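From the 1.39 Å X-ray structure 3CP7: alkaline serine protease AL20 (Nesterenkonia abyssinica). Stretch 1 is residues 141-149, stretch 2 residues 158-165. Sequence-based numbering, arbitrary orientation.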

# COMPACT_ATOMS: atom_id res chain seq x y z
N LEU A 141 7.24 -27.80 8.77
CA LEU A 141 6.88 -27.43 7.41
C LEU A 141 6.06 -28.55 6.80
O LEU A 141 6.51 -29.70 6.74
CB LEU A 141 8.14 -27.17 6.59
CG LEU A 141 7.92 -26.75 5.14
CD1 LEU A 141 7.32 -25.34 5.06
CD2 LEU A 141 9.24 -26.82 4.39
N HIS A 142 4.85 -28.22 6.37
CA HIS A 142 3.99 -29.17 5.69
C HIS A 142 3.68 -28.72 4.27
O HIS A 142 3.91 -27.55 3.91
CB HIS A 142 2.71 -29.41 6.49
CG HIS A 142 2.94 -30.22 7.72
ND1 HIS A 142 2.89 -31.60 7.72
CD2 HIS A 142 3.28 -29.85 8.98
CE1 HIS A 142 3.16 -32.04 8.93
NE2 HIS A 142 3.40 -31.01 9.71
N SER A 143 3.17 -29.63 3.46
CA SER A 143 2.90 -29.35 2.06
C SER A 143 1.59 -29.95 1.58
O SER A 143 1.07 -30.91 2.18
CB SER A 143 4.04 -29.86 1.17
OG SER A 143 4.06 -31.28 1.15
N CYS A 144 1.09 -29.38 0.49
CA CYS A 144 -0.07 -29.89 -0.24
C CYS A 144 0.28 -29.80 -1.71
O CYS A 144 1.09 -28.96 -2.10
CB CYS A 144 -1.31 -29.04 0.04
SG CYS A 144 -1.83 -29.05 1.75
N HIS A 145 -0.31 -30.67 -2.52
CA HIS A 145 0.00 -30.75 -3.93
C HIS A 145 -1.25 -31.05 -4.70
O HIS A 145 -2.05 -31.90 -4.30
CB HIS A 145 1.05 -31.84 -4.18
CG HIS A 145 2.30 -31.65 -3.39
ND1 HIS A 145 2.47 -32.18 -2.13
CD2 HIS A 145 3.42 -30.96 -3.67
CE1 HIS A 145 3.66 -31.83 -1.67
NE2 HIS A 145 4.25 -31.08 -2.58
N GLY A 146 -1.44 -30.35 -5.82
CA GLY A 146 -2.60 -30.61 -6.64
C GLY A 146 -2.83 -29.60 -7.71
O GLY A 146 -2.12 -28.58 -7.80
N THR A 147 -3.82 -29.87 -8.54
CA THR A 147 -4.21 -28.99 -9.62
C THR A 147 -5.25 -27.99 -9.14
O THR A 147 -6.23 -28.36 -8.48
CB THR A 147 -4.73 -29.81 -10.82
OG1 THR A 147 -3.67 -30.66 -11.29
CG2 THR A 147 -5.18 -28.91 -11.97
N ALA A 148 -5.02 -26.72 -9.45
CA ALA A 148 -5.95 -25.66 -9.06
C ALA A 148 -7.24 -25.71 -9.86
O ALA A 148 -7.23 -26.00 -11.07
CB ALA A 148 -5.28 -24.30 -9.21
N THR A 149 -8.35 -25.45 -9.18
CA THR A 149 -9.65 -25.25 -9.81
C THR A 149 -10.25 -23.91 -9.37
O THR A 149 -9.76 -23.29 -8.42
CB THR A 149 -10.63 -26.40 -9.48
OG1 THR A 149 -10.66 -26.61 -8.06
CG2 THR A 149 -10.20 -27.69 -10.18
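Stretch 2 (158-165) QGIPCNMT

At the apolar centre, Cys 144 points toward stretch 2 and forms a disulfide with Cys 162 (SG to SG 2.1 Å, chi3 64°); the CA atoms of the two residues are 5.1 Å apart. Met 164, also directed toward its partner stretch, packs CG 3.8 Å from Cys 144 SG and places SD 3.9 Å from His 142 CB. Stretch 2 (158-165) lies across stretch 1 as an extended strand, 158-161, followed by a loop; its strand axis approaches that of 142-147 to 5.6 Å, and their N-to-C directions differ by 119°. Farther along, Ile 160 CG2 rests 3.7 Å from Ala 148 CA and 4.0 Å from its CB. Gly 146 CA lies 4.2 Å from Pro 161 CG; an ideal CB on this glycine would clash with that ring atom. Beyond this packing the backbones pair antiparallel at Thr 149 and Gly 159: Thr 149 N donates to Gly 159 O (2.9 Å), and Gly 159 N to Thr 149 O (2.8 Å). Water molecules bridge the two stretches at the polar edge. Water 2 accepts from His 145 N (3.1 Å) and donates to Pro 161 O (2.7 Å), while water 1 donates to Ser 143 O (2.9 Å) and Asn 163 OD1 (2.7 Å).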

# COMPACT_ATOMS: atom_id res chain seq x y z
N GLN A 158 -8.36 -19.46 -6.58
CA GLN A 158 -8.31 -20.86 -6.99
C GLN A 158 -8.12 -21.74 -5.77
O GLN A 158 -7.54 -21.31 -4.77
CB GLN A 158 -7.17 -21.12 -7.97
CG GLN A 158 -7.20 -20.25 -9.21
CD GLN A 158 -6.16 -20.69 -10.21
OE1 GLN A 158 -6.47 -21.39 -11.17
NE2 GLN A 158 -4.91 -20.31 -9.98
N GLY A 159 -8.60 -22.98 -5.86
CA GLY A 159 -8.47 -23.93 -4.78
C GLY A 159 -7.66 -25.14 -5.17
O GLY A 159 -7.68 -25.57 -6.32
N ILE A 160 -6.93 -25.67 -4.19
CA ILE A 160 -6.25 -26.95 -4.34
C ILE A 160 -6.58 -27.89 -3.18
O ILE A 160 -6.87 -27.43 -2.09
CB ILE A 160 -4.70 -26.80 -4.44
CG1 ILE A 160 -4.12 -26.07 -3.20
CG2 ILE A 160 -4.31 -26.10 -5.74
CD1 ILE A 160 -2.59 -26.02 -3.14
N PRO A 161 -6.52 -29.21 -3.41
CA PRO A 161 -6.70 -30.12 -2.28
C PRO A 161 -5.58 -29.93 -1.26
O PRO A 161 -4.40 -29.95 -1.62
CB PRO A 161 -6.62 -31.52 -2.92
CG PRO A 161 -5.94 -31.32 -4.24
CD PRO A 161 -6.27 -29.93 -4.68
N CYS A 162 -5.95 -29.71 0.00
CA CYS A 162 -4.97 -29.36 1.02
C CYS A 162 -5.55 -29.45 2.41
O CYS A 162 -6.58 -28.83 2.68
CB CYS A 162 -4.47 -27.93 0.79
SG CYS A 162 -3.13 -27.43 1.88
N ASN A 163 -4.89 -30.18 3.29
CA ASN A 163 -5.38 -30.39 4.64
C ASN A 163 -4.77 -29.45 5.69
O ASN A 163 -5.04 -29.61 6.87
CB ASN A 163 -5.20 -31.87 5.06
CG ASN A 163 -3.75 -32.25 5.23
OD1 ASN A 163 -2.85 -31.48 4.91
ND2 ASN A 163 -3.51 -33.45 5.75
N MET A 164 -3.96 -28.48 5.26
CA MET A 164 -3.30 -27.59 6.22
C MET A 164 -4.28 -26.65 6.92
O MET A 164 -5.24 -26.20 6.31
CB MET A 164 -2.16 -26.79 5.57
CG MET A 164 -0.98 -27.66 5.17
SD MET A 164 0.51 -26.72 4.75
CE MET A 164 0.08 -26.01 3.15
N THR A 165 -3.97 -26.36 8.19
CA THR A 165 -4.85 -25.64 9.11
C THR A 165 -4.32 -24.23 9.39
O THR A 165 -3.29 -23.83 8.83
CB THR A 165 -4.97 -26.43 10.45
OG1 THR A 165 -3.66 -26.60 11.02
CG2 THR A 165 -5.63 -27.79 10.26
O HOH W 1 -0.15 -31.13 4.81
O HOH W 2 -2.69 -32.04 -1.11
O HOH W 3 -8.71 -28.32 -7.06